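Local structure of putative isochorismatase (Streptomyces avermitilis, 3KL2) at residues 49-54 with 185-190; 56-61 with 116-121; 82-87 with 105-110. The protein is of unconfirmed function, but probably acts as a hydrolase of the isochorismatase-like family. All coordinates share one frame; numbering follows the deposited sequence.

In the fold
From the N terminus, helix 45-55 is the first element to close a long loop: in contact 1 its residues 49-54 meet 185-190, at the end of strand 178-187. The next helix, 57-71, starts a second loop when 56-61 packs on 116-121 in contact 2, and this loop lies wholly within the first. Innermost is contact 3, where 82-87 and 105-110 bracket helix 96-103. The three loops therefore enclose one another without crossing. Contacts 1 and 2 touch directly, C185 packing on N60 and T61, and so tie two successive helices to the sheet and to a later loop. Contact 3 stands apart, about 23 Å from contact 2, centre to centre.

Contact 1: residues 49-54 with 185-190; sequences ADVMQH and CVAATS
V51 and A187 form the heart of this contact, with a branched side chain on a helix laid against a small residue on a strand so that the two backbones can approach closely. Their CA atoms are 5.6 Å apart. The two methyls of V51 divide the work. CG1, anti to the backbone N (chi1 179°), reaches the strand side and touches A187 CB at 3.9 Å, while also lying 3.8 Å from A188 N. CG2, anti to the carbonyl carbon, goes the other way along the segment and sits 3.6 Å from S190 C. Between them V51 CB faces the peptide oxygen of A188, with CB to O at 3.6 Å. V51 thus packs against backbone atoms of A187, A188 and S190 as much as against side chains.

A187 points its single methyl toward the helix, where M52 supplies a second neighbour: M52 CG lies 4.0 Å from A187 CB. Beyond CG the methionine chain leads away from the strand, and the side chain also touches M57 and H45. An alanine in place of V51 would retain CB but lose both methyls, and would probably open a gap beside A187 and the S190 backbone. The S190 hydroxyl serves another purpose, capping helix 191-205 by accepting a hydrogen bond from E193 N, and from that helix Q191 and H194 also pack on V51.

Backbone bonds from A187 to G158 and T161 anchor the strand side of the contact to the region around the end of strand 153-159. Helix 45-55 packs here beside the passage from strand 178-187 through a short turn into a helix whose N-cap is S190, a connection characteristic of parallel-sheet alpha/beta folds such as that of the isochorismatase-like family.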
ATOM      1  N   ALA A  49     -28.115 -16.829   4.347  1.00 22.23           N
ATOM      2  CA  ALA A  49     -29.262 -17.317   3.624  1.00 22.69           C
ATOM      3  C   ALA A  49     -30.403 -16.301   3.669  1.00 23.36           C
ATOM      4  O   ALA A  49     -30.951 -15.959   2.605  1.00 23.20           O
ATOM      5  CB  ALA A  49     -29.716 -18.691   4.195  1.00 21.94           C
ATOM      6  N   ASP A  50     -30.757 -15.805   4.866  1.00 23.72           N
ATOM      7  CA  ASP A  50     -31.940 -14.920   4.962  1.00 24.28           C
ATOM      8  C   ASP A  50     -31.727 -13.706   4.059  1.00 24.02           C
ATOM      9  O   ASP A  50     -32.611 -13.348   3.266  1.00 23.68           O
ATOM     10  CB  ASP A  50     -32.302 -14.487   6.407  1.00 24.39           C
ATOM     11  N   VAL A  51     -30.533 -13.123   4.133  1.00 24.12           N
ATOM     12  CA  VAL A  51     -30.257 -11.885   3.402  1.00 24.07           C
ATOM     13  C   VAL A  51     -30.060 -12.146   1.911  1.00 23.66           C
ATOM     14  O   VAL A  51     -30.514 -11.364   1.083  1.00 23.34           O
ATOM     15  CB  VAL A  51     -29.106 -11.104   4.048  1.00 24.40           C
ATOM     16  CG1 VAL A  51     -28.797  -9.826   3.271  1.00 24.44           C
ATOM     17  CG2 VAL A  51     -29.477 -10.749   5.524  1.00 25.16           C
ATOM     18  N   MET A  52     -29.442 -13.265   1.549  1.00 23.53           N
ATOM     19  CA  MET A  52     -29.418 -13.647   0.127  1.00 23.26           C
ATOM     20  C   MET A  52     -30.864 -13.709  -0.418  1.00 24.15           C
ATOM     21  O   MET A  52     -31.191 -13.100  -1.429  1.00 23.37           O
ATOM     22  CB  MET A  52     -28.724 -15.001  -0.066  1.00 22.37           C
ATOM     23  CG  MET A  52     -27.187 -14.952  -0.049  1.00 20.90           C
ATOM     24  SD  MET A  52     -26.446 -16.583  -0.283  1.00  9.65           S
ATOM     25  CE  MET A  52     -27.088 -16.851  -1.940  1.00  8.82           C
ATOM     26  N   GLN A  53     -31.723 -14.441   0.289  1.00 25.81           N
ATOM     27  CA  GLN A  53     -33.117 -14.653  -0.127  1.00 27.15           C
ATOM     28  C   GLN A  53     -33.879 -13.328  -0.175  1.00 26.77           C
ATOM     29  O   GLN A  53     -34.543 -13.031  -1.168  1.00 26.80           O
ATOM     30  CB  GLN A  53     -33.804 -15.653   0.814  1.00 28.05           C
ATOM     31  CG  GLN A  53     -35.063 -16.329   0.254  1.00 31.40           C
ATOM     32  CD  GLN A  53     -36.382 -15.603   0.590  1.00 36.55           C
ATOM     33  OE1 GLN A  53     -36.487 -14.833   1.572  1.00 39.59           O
ATOM     34  NE2 GLN A  53     -37.406 -15.860  -0.229  1.00 39.29           N
ATOM     35  N   HIS A  54     -33.760 -12.526   0.880  1.00 26.45           N
ATOM     36  CA  HIS A  54     -34.433 -11.224   0.925  1.00 27.06           C
ATOM     37  C   HIS A  54     -34.050 -10.332  -0.271  1.00 26.26           C
ATOM     38  O   HIS A  54     -34.911  -9.713  -0.901  1.00 25.91           O
ATOM     39  CB  HIS A  54     -34.159 -10.493   2.251  1.00 27.15           C
ATOM     40  CG  HIS A  54     -35.010  -9.271   2.446  1.00 30.55           C
ATOM     41  ND1 HIS A  54     -34.519  -7.984   2.312  1.00 32.41           N
ATOM     42  CD2 HIS A  54     -36.328  -9.145   2.750  1.00 32.14           C
ATOM     43  CE1 HIS A  54     -35.493  -7.119   2.547  1.00 33.12           C
ATOM     44  NE2 HIS A  54     -36.602  -7.797   2.805  1.00 33.58           N
ATOM     45  N   CYS A 185     -26.918  -6.544  -4.731  1.00 22.18           N
ATOM     46  CA  CYS A 185     -26.047  -7.701  -5.078  1.00 21.25           C
ATOM     47  C   CYS A 185     -25.033  -7.968  -3.988  1.00 20.11           C
ATOM     48  O   CYS A 185     -23.928  -8.420  -4.239  1.00 21.47           O
ATOM     49  CB  CYS A 185     -25.319  -7.474  -6.387  1.00 21.11           C
ATOM     50  SG  CYS A 185     -26.355  -7.290  -7.794  1.00 23.49           S
ATOM     51  N   VAL A 186     -25.401  -7.669  -2.761  1.00 18.57           N
ATOM     52  CA  VAL A 186     -24.540  -7.957  -1.642  1.00 17.82           C
ATOM     53  C   VAL A 186     -25.354  -8.599  -0.529  1.00 17.86           C
ATOM     54  O   VAL A 186     -26.575  -8.462  -0.526  1.00 18.93           O
ATOM     55  CB  VAL A 186     -23.832  -6.683  -1.124  1.00 17.69           C
ATOM     56  CG1 VAL A 186     -22.915  -6.100  -2.221  1.00 16.70           C
ATOM     57  CG2 VAL A 186     -24.827  -5.694  -0.621  1.00 14.48           C
ATOM     58  N   ALA A 187     -24.689  -9.286   0.398  1.00 17.32           N
ATOM     59  CA  ALA A 187     -25.352  -9.931   1.519  1.00 17.69           C
ATOM     60  C   ALA A 187     -24.443  -9.992   2.742  1.00 18.31           C
ATOM     61  O   ALA A 187     -23.217  -9.898   2.635  1.00 17.23           O
ATOM     62  CB  ALA A 187     -25.871 -11.359   1.141  1.00 17.36           C
ATOM     63  N   ALA A 188     -25.082 -10.139   3.905  1.00 18.83           N
ATOM     64  CA  ALA A 188     -24.418 -10.167   5.175  1.00 19.37           C
ATOM     65  C   ALA A 188     -25.050 -11.233   6.036  1.00 20.08           C
ATOM     66  O   ALA A 188     -25.968 -11.930   5.612  1.00 18.91           O
ATOM     67  CB  ALA A 188     -24.562  -8.830   5.848  1.00 20.14           C
ATOM     68  N   THR A 189     -24.561 -11.338   7.263  1.00 20.71           N
ATOM     69  CA  THR A 189     -25.041 -12.340   8.169  1.00 21.70           C
ATOM     70  C   THR A 189     -26.292 -11.851   8.921  1.00 22.36           C
ATOM     71  O   THR A 189     -26.878 -12.593   9.680  1.00 22.47           O
ATOM     72  CB  THR A 189     -23.920 -12.742   9.169  1.00 22.22           C
ATOM     73  OG1 THR A 189     -23.439 -11.574   9.848  1.00 23.70           O
ATOM     74  CG2 THR A 189     -22.756 -13.397   8.446  1.00 19.91           C
ATOM     75  N   SER A 190     -26.678 -10.593   8.732  1.00 22.63           N
ATOM     76  CA  SER A 190     -27.838 -10.042   9.400  1.00 23.24           C
ATOM     77  C   SER A 190     -28.430  -8.971   8.519  1.00 23.05           C
ATOM     78  O   SER A 190     -27.713  -8.184   7.942  1.00 21.99           O
ATOM     79  CB  SER A 190     -27.476  -9.474  10.785  1.00 23.76           C
ATOM     80  OG  SER A 190     -28.114  -8.222  11.035  1.00 25.14           O
TER

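Contact 2: residues 56-61 with 116-121; sequences GMLANT and VDELAP
L58 and L119 meet methyl to methyl, L58 CD1 lying 3.7 Å from L119 CD1, and the two leucine side chains run antiparallel alongside one another. The same L119 CD1 also touches T61 CG2 at 4.1 Å, the threonine side chain lying roughly perpendicular to that of L119. One leucine methyl therefore bridges two residues a helical turn apart. V116 adds a looser touch, its CG1 4.3 Å from L58 CD1. At the solvent-facing margin the aliphatic CG of E118 borders L58 CD2.

The second shell sets these groups in place. A chi1 of -53° sets T61 OG1 beside the backbone N and anti to the carbonyl carbon, which leaves CG2 anti to the backbone N, facing the leucine. T61 OG1 donates to M57 O over 2.7 Å, from above the carbonyl plane, and the same oxygen also accepts from T61 N. A further hydrogen bond joins T61 OG1 to Y33 OH. Across the contact, a short 3-10 turn is closed by L119 N bonding to V116 O at 2.8 Å, and V116 is itself backbone-bonded to Y33.

L119 also rests on V62 and V65, farther along helix 57-71. With its threonine hydroxyl occupied elsewhere, the contact is apolar throughout, so that shape and burial, rather than directed bonds, join the loop to the helix.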
ATOM      1  N   GLY A  56     -32.382 -11.260  -3.171  1.00 23.89           N
ATOM      2  CA  GLY A  56     -32.234 -11.910  -4.469  1.00 23.63           C
ATOM      3  C   GLY A  56     -30.910 -11.547  -5.117  1.00 23.27           C
ATOM      4  O   GLY A  56     -30.842 -11.386  -6.325  1.00 23.37           O
ATOM      5  N   MET A  57     -29.863 -11.425  -4.303  1.00 23.07           N
ATOM      6  CA  MET A  57     -28.569 -10.935  -4.774  1.00 22.83           C
ATOM      7  C   MET A  57     -27.965 -11.830  -5.841  1.00 23.72           C
ATOM      8  O   MET A  57     -27.381 -11.319  -6.815  1.00 24.59           O
ATOM      9  CB  MET A  57     -27.562 -10.741  -3.623  1.00 22.08           C
ATOM     10  CG  MET A  57     -27.184 -12.010  -2.860  1.00 20.34           C
ATOM     11  SD  MET A  57     -25.721 -12.857  -3.459  1.00 15.64           S
ATOM     12  CE  MET A  57     -24.417 -11.682  -2.995  1.00 15.18           C
ATOM     13  N   LEU A  58     -28.096 -13.142  -5.677  1.00 23.69           N
ATOM     14  CA  LEU A  58     -27.432 -14.052  -6.582  1.00 24.55           C
ATOM     15  C   LEU A  58     -27.974 -13.860  -8.020  1.00 24.61           C
ATOM     16  O   LEU A  58     -27.201 -13.589  -8.940  1.00 25.33           O
ATOM     17  CB  LEU A  58     -27.512 -15.510  -6.104  1.00 24.46           C
ATOM     18  CG  LEU A  58     -26.716 -16.454  -7.014  1.00 25.81           C
ATOM     19  CD1 LEU A  58     -25.236 -16.088  -6.936  1.00 26.54           C
ATOM     20  CD2 LEU A  58     -26.965 -17.967  -6.729  1.00 25.94           C
ATOM     21  N   ALA A  59     -29.279 -13.938  -8.207  1.00 24.41           N
ATOM     22  CA  ALA A  59     -29.857 -13.710  -9.525  1.00 24.40           C
ATOM     23  C   ALA A  59     -29.548 -12.308 -10.019  1.00 24.42           C
ATOM     24  O   ALA A  59     -29.349 -12.082 -11.219  1.00 24.61           O
ATOM     25  CB  ALA A  59     -31.394 -13.972  -9.528  1.00 24.13           C
ATOM     26  N   ASN A  60     -29.509 -11.350  -9.110  1.00 24.55           N
ATOM     27  CA  ASN A  60     -29.300  -9.963  -9.533  1.00 24.71           C
ATOM     28  C   ASN A  60     -27.857  -9.781 -10.048  1.00 24.18           C
ATOM     29  O   ASN A  60     -27.600  -9.035 -10.980  1.00 23.03           O
ATOM     30  CB  ASN A  60     -29.549  -8.992  -8.365  1.00 25.12           C
ATOM     31  CG  ASN A  60     -31.003  -8.869  -7.973  1.00 25.14           C
ATOM     32  OD1 ASN A  60     -31.899  -8.832  -8.817  1.00 24.57           O
ATOM     33  ND2 ASN A  60     -31.238  -8.758  -6.670  1.00 24.86           N
ATOM     34  N   THR A  61     -26.923 -10.460  -9.411  1.00 23.94           N
ATOM     35  CA  THR A  61     -25.527 -10.378  -9.828  1.00 24.46           C
ATOM     36  C   THR A  61     -25.388 -10.970 -11.225  1.00 24.22           C
ATOM     37  O   THR A  61     -24.732 -10.377 -12.092  1.00 23.65           O
ATOM     38  CB  THR A  61     -24.587 -11.101  -8.846  1.00 24.23           C
ATOM     39  OG1 THR A  61     -24.824 -10.618  -7.520  1.00 24.34           O
ATOM     40  CG2 THR A  61     -23.124 -10.841  -9.213  1.00 24.67           C
ATOM     41  N   VAL A 116     -19.169 -20.128  -7.391  1.00 18.46           N
ATOM     42  CA  VAL A 116     -20.471 -20.736  -7.603  1.00 18.92           C
ATOM     43  C   VAL A 116     -20.731 -20.958  -9.117  1.00 20.16           C
ATOM     44  O   VAL A 116     -20.378 -20.112  -9.945  1.00 19.23           O
ATOM     45  CB  VAL A 116     -21.571 -19.887  -6.906  1.00 18.52           C
ATOM     46  CG1 VAL A 116     -21.678 -18.507  -7.542  1.00 18.43           C
ATOM     47  CG2 VAL A 116     -22.941 -20.614  -6.889  1.00 17.24           C
ATOM     48  N   ASP A 117     -21.349 -22.092  -9.469  1.00 21.86           N
ATOM     49  CA  ASP A 117     -21.482 -22.484 -10.875  1.00 23.67           C
ATOM     50  C   ASP A 117     -22.162 -21.402 -11.713  1.00 24.41           C
ATOM     51  O   ASP A 117     -21.742 -21.093 -12.826  1.00 24.26           O
ATOM     52  CB  ASP A 117     -22.246 -23.804 -11.008  1.00 24.24           C
ATOM     53  CG  ASP A 117     -21.523 -24.965 -10.359  1.00 26.88           C
ATOM     54  OD1 ASP A 117     -20.261 -24.960 -10.333  1.00 27.63           O
ATOM     55  OD2 ASP A 117     -22.225 -25.883  -9.856  1.00 29.86           O
ATOM     56  N   GLU A 118     -23.194 -20.811 -11.136  1.00 25.80           N
ATOM     57  CA  GLU A 118     -23.978 -19.753 -11.772  1.00 26.97           C
ATOM     58  C   GLU A 118     -23.089 -18.570 -12.222  1.00 26.69           C
ATOM     59  O   GLU A 118     -23.450 -17.814 -13.112  1.00 26.20           O
ATOM     60  CB  GLU A 118     -25.026 -19.254 -10.761  1.00 27.86           C
ATOM     61  CG  GLU A 118     -26.249 -20.191 -10.529  1.00 32.33           C
ATOM     62  CD  GLU A 118     -25.889 -21.648 -10.086  1.00 37.63           C
ATOM     63  OE1 GLU A 118     -24.889 -21.863  -9.336  1.00 38.47           O
ATOM     64  OE2 GLU A 118     -26.630 -22.586 -10.499  1.00 41.41           O
ATOM     65  N   LEU A 119     -21.939 -18.403 -11.573  1.00 26.51           N
ATOM     66  CA  LEU A 119     -21.023 -17.321 -11.872  1.00 26.56           C
ATOM     67  C   LEU A 119     -19.627 -17.864 -12.169  1.00 26.21           C
ATOM     68  O   LEU A 119     -18.643 -17.213 -11.896  1.00 26.07           O
ATOM     69  CB  LEU A 119     -20.993 -16.337 -10.677  1.00 26.84           C
ATOM     70  CG  LEU A 119     -22.271 -15.490 -10.601  1.00 26.28           C
ATOM     71  CD1 LEU A 119     -22.566 -14.925  -9.190  1.00 26.88           C
ATOM     72  CD2 LEU A 119     -22.177 -14.375 -11.634  1.00 25.90           C
ATOM     73  N   ALA A 120     -19.538 -19.069 -12.719  1.00 26.38           N
ATOM     74  CA  ALA A 120     -18.239 -19.634 -13.041  1.00 26.34           C
ATOM     75  C   ALA A 120     -17.533 -18.700 -14.036  1.00 26.46           C
ATOM     76  O   ALA A 120     -18.153 -18.240 -15.014  1.00 26.22           O
ATOM     77  CB  ALA A 120     -18.366 -21.034 -13.608  1.00 26.02           C
ATOM     78  N   PRO A 121     -16.244 -18.414 -13.788  1.00 26.46           N
ATOM     79  CA  PRO A 121     -15.434 -17.593 -14.699  1.00 27.30           C
ATOM     80  C   PRO A 121     -15.403 -18.175 -16.110  1.00 27.70           C
ATOM     81  O   PRO A 121     -15.119 -19.361 -16.271  1.00 27.77           O
ATOM     82  CB  PRO A 121     -14.035 -17.643 -14.082  1.00 26.96           C
ATOM     83  CG  PRO A 121     -14.240 -18.099 -12.700  1.00 26.97           C
ATOM     84  CD  PRO A 121     -15.441 -18.957 -12.685  1.00 26.31           C
TER

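Contact 3: residues 82-87 with 105-110; sequences FAEGYG and AFVKGT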
ATOM      1  N   PHE A  82      -7.512 -20.569   1.499  1.00 16.31           N
ATOM      2  CA  PHE A  82      -6.374 -20.755   2.419  1.00 16.34           C
ATOM      3  C   PHE A  82      -5.751 -22.122   2.203  1.00 16.33           C
ATOM      4  O   PHE A  82      -6.456 -23.084   2.076  1.00 16.24           O
ATOM      5  CB  PHE A  82      -6.758 -20.559   3.926  1.00 16.24           C
ATOM      6  CG  PHE A  82      -7.416 -19.215   4.200  1.00 17.51           C
ATOM      7  CD1 PHE A  82      -6.688 -18.164   4.730  1.00 17.66           C
ATOM      8  CD2 PHE A  82      -8.740 -18.990   3.845  1.00 17.21           C
ATOM      9  CE1 PHE A  82      -7.264 -16.916   4.932  1.00 17.12           C
ATOM     10  CE2 PHE A  82      -9.332 -17.737   4.066  1.00 19.83           C
ATOM     11  CZ  PHE A  82      -8.579 -16.701   4.608  1.00 19.37           C
ATOM     12  N   ALA A  83      -4.424 -22.191   2.129  1.00 16.04           N
ATOM     13  CA  ALA A  83      -3.744 -23.458   2.119  1.00 16.14           C
ATOM     14  C   ALA A  83      -4.205 -24.226   3.357  1.00 16.27           C
ATOM     15  O   ALA A  83      -4.360 -23.647   4.425  1.00 14.81           O
ATOM     16  CB  ALA A  83      -2.218 -23.273   2.130  1.00 15.43           C
ATOM     17  N   GLU A  84      -4.470 -25.520   3.166  1.00 16.54           N
ATOM     18  CA  GLU A  84      -4.954 -26.409   4.215  1.00 17.23           C
ATOM     19  C   GLU A  84      -4.028 -26.383   5.412  1.00 16.06           C
ATOM     20  O   GLU A  84      -2.827 -26.454   5.251  1.00 15.74           O
ATOM     21  CB  GLU A  84      -5.049 -27.861   3.674  1.00 18.65           C
ATOM     22  CG  GLU A  84      -5.715 -28.913   4.574  1.00 21.35           C
ATOM     23  CD  GLU A  84      -5.831 -30.254   3.821  1.00 28.83           C
ATOM     24  OE1 GLU A  84      -6.601 -30.293   2.815  1.00 33.04           O
ATOM     25  OE2 GLU A  84      -5.117 -31.229   4.197  1.00 28.94           O
ATOM     26  N   GLY A  85      -4.621 -26.344   6.600  1.00 15.77           N
ATOM     27  CA  GLY A  85      -3.913 -26.222   7.865  1.00 15.63           C
ATOM     28  C   GLY A  85      -3.823 -24.763   8.332  1.00 14.89           C
ATOM     29  O   GLY A  85      -3.445 -24.511   9.439  1.00 14.65           O
ATOM     30  N   TYR A  86      -4.174 -23.810   7.480  1.00 14.31           N
ATOM     31  CA  TYR A  86      -4.117 -22.368   7.831  1.00 14.83           C
ATOM     32  C   TYR A  86      -2.727 -21.873   8.234  1.00 14.12           C
ATOM     33  O   TYR A  86      -2.592 -20.893   8.960  1.00 14.36           O
ATOM     34  CB  TYR A  86      -5.189 -21.999   8.898  1.00 14.58           C
ATOM     35  CG  TYR A  86      -6.596 -22.218   8.373  1.00 15.62           C
ATOM     36  CD1 TYR A  86      -7.211 -21.272   7.578  1.00 13.10           C
ATOM     37  CD2 TYR A  86      -7.286 -23.391   8.630  1.00 15.84           C
ATOM     38  CE1 TYR A  86      -8.453 -21.482   7.063  1.00 13.38           C
ATOM     39  CE2 TYR A  86      -8.575 -23.591   8.100  1.00 16.56           C
ATOM     40  CZ  TYR A  86      -9.139 -22.629   7.328  1.00 14.86           C
ATOM     41  OH  TYR A  86     -10.413 -22.801   6.780  1.00 17.98           O
ATOM     42  N   GLY A  87      -1.695 -22.514   7.717  1.00 14.42           N
ATOM     43  CA  GLY A  87      -0.305 -22.193   8.105  1.00 14.39           C
ATOM     44  C   GLY A  87       0.206 -20.852   7.523  1.00 14.18           C
ATOM     45  O   GLY A  87       1.328 -20.418   7.876  1.00 13.26           O
ATOM     46  N   ALA A 105     -13.353 -22.907   6.922  1.00 18.99           N
ATOM     47  CA  ALA A 105     -13.959 -22.321   5.703  1.00 18.40           C
ATOM     48  C   ALA A 105     -12.916 -21.887   4.661  1.00 17.82           C
ATOM     49  O   ALA A 105     -11.810 -21.512   4.982  1.00 17.01           O
ATOM     50  CB  ALA A 105     -14.818 -21.123   6.085  1.00 18.43           C
ATOM     51  N   PHE A 106     -13.309 -21.940   3.405  1.00 17.79           N
ATOM     52  CA  PHE A 106     -12.447 -21.574   2.290  1.00 18.15           C
ATOM     53  C   PHE A 106     -11.087 -22.328   2.199  1.00 18.22           C
ATOM     54  O   PHE A 106     -10.048 -21.730   1.889  1.00 18.22           O
ATOM     55  CB  PHE A 106     -12.235 -20.075   2.281  1.00 17.80           C
ATOM     56  CG  PHE A 106     -13.485 -19.290   2.379  1.00 17.16           C
ATOM     57  CD1 PHE A 106     -13.827 -18.659   3.546  1.00 19.65           C
ATOM     58  CD2 PHE A 106     -14.278 -19.098   1.286  1.00 17.62           C
ATOM     59  CE1 PHE A 106     -14.970 -17.878   3.628  1.00 18.98           C
ATOM     60  CE2 PHE A 106     -15.422 -18.328   1.373  1.00 17.60           C
ATOM     61  CZ  PHE A 106     -15.758 -17.728   2.525  1.00 17.26           C
ATOM     62  N   VAL A 107     -11.091 -23.638   2.443  1.00 18.41           N
ATOM     63  CA  VAL A 107      -9.861 -24.415   2.265  1.00 18.10           C
ATOM     64  C   VAL A 107      -9.618 -24.560   0.741  1.00 18.00           C
ATOM     65  O   VAL A 107     -10.533 -24.894  -0.018  1.00 17.29           O
ATOM     66  CB  VAL A 107      -9.916 -25.782   3.000  1.00 18.23           C
ATOM     67  CG1 VAL A 107      -8.589 -26.514   2.899  1.00 18.00           C
ATOM     68  CG2 VAL A 107     -10.256 -25.601   4.513  1.00 18.64           C
ATOM     69  N   LYS A 108      -8.402 -24.251   0.299  1.00 18.28           N
ATOM     70  CA  LYS A 108      -7.974 -24.481  -1.111  1.00 19.22           C
ATOM     71  C   LYS A 108      -8.221 -25.916  -1.568  1.00 17.61           C
ATOM     72  O   LYS A 108      -7.839 -26.867  -0.872  1.00 16.74           O
ATOM     73  CB  LYS A 108      -6.472 -24.223  -1.287  1.00 20.00           C
ATOM     74  CG  LYS A 108      -6.112 -22.794  -1.609  1.00 26.20           C
ATOM     75  CD  LYS A 108      -4.667 -22.680  -2.198  1.00 31.31           C
ATOM     76  CE  LYS A 108      -4.678 -21.847  -3.524  1.00 34.86           C
ATOM     77  NZ  LYS A 108      -5.204 -20.416  -3.328  1.00 35.06           N
ATOM     78  N   GLY A 109      -8.852 -26.068  -2.732  1.00 16.66           N
ATOM     79  CA  GLY A 109      -9.090 -27.413  -3.336  1.00 16.04           C
ATOM     80  C   GLY A 109     -10.309 -28.182  -2.795  1.00 14.94           C
ATOM     81  O   GLY A 109     -10.372 -29.433  -2.896  1.00 14.02           O
ATOM     82  N   THR A 110     -11.255 -27.439  -2.215  1.00 13.28           N
ATOM     83  CA  THR A 110     -12.540 -27.979  -1.736  1.00 12.24           C
ATOM     84  C   THR A 110     -13.661 -27.351  -2.516  1.00 11.97           C
ATOM     85  O   THR A 110     -13.512 -26.317  -3.141  1.00 12.48           O
ATOM     86  CB  THR A 110     -12.811 -27.655  -0.271  1.00 11.62           C
ATOM     87  OG1 THR A 110     -12.871 -26.217  -0.103  1.00 12.33           O
ATOM     88  CG2 THR A 110     -11.745 -28.250   0.615  1.00 10.59           C
TER
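F82 and F106 are neighbours whose side chains share a common direction, and the atoms of F82 can be followed outward. F82 CB lies 4.0 Å from the carbonyl oxygen of F106. A chi1 of -55° then puts CG beside the backbone N and anti to the carbonyl carbon, which starts the ring alongside F106. One step past CG, CD2 brings the ring edge to that same oxygen, which lies in the ring plane at 3.6 Å from F82 CD2. F82 CD2 and CE2 then border F106 CB, at 4.0 Å from CD2. Toward its tip the ring leaves the partner segment, and the side chain packs on V100 and R132.

The backbone beneath holds this pair in step. F82 N donates to F106 O at 2.8 Å, and K108 N to F82 O at 2.9 Å in an almost straight bond (177°), so that F82 straddles V107 in the pattern of an isolated parallel bridge. K108 lays its CB and CG over F82 O before bending away; its NZ bonds to T81 OG1 and forms a salt bridge with E129 of the second subunit.

A type II turn from A83 to Y86 swings the tyrosine back to the partner. Its hydroxyl donates to the backbone of A105, Y86 OH to A105 O being 2.6 Å, from above the carbonyl plane, and also touches V107 CG2. E84 CB packs on V107 CG1 at 3.9 Å.

Both segments are loops. One lies between strand 75-78 and helix 96-103, the other just beyond that helix, and both F82 and Y86 rest on its V100, while the F106 ring packs edge-to-face with F37.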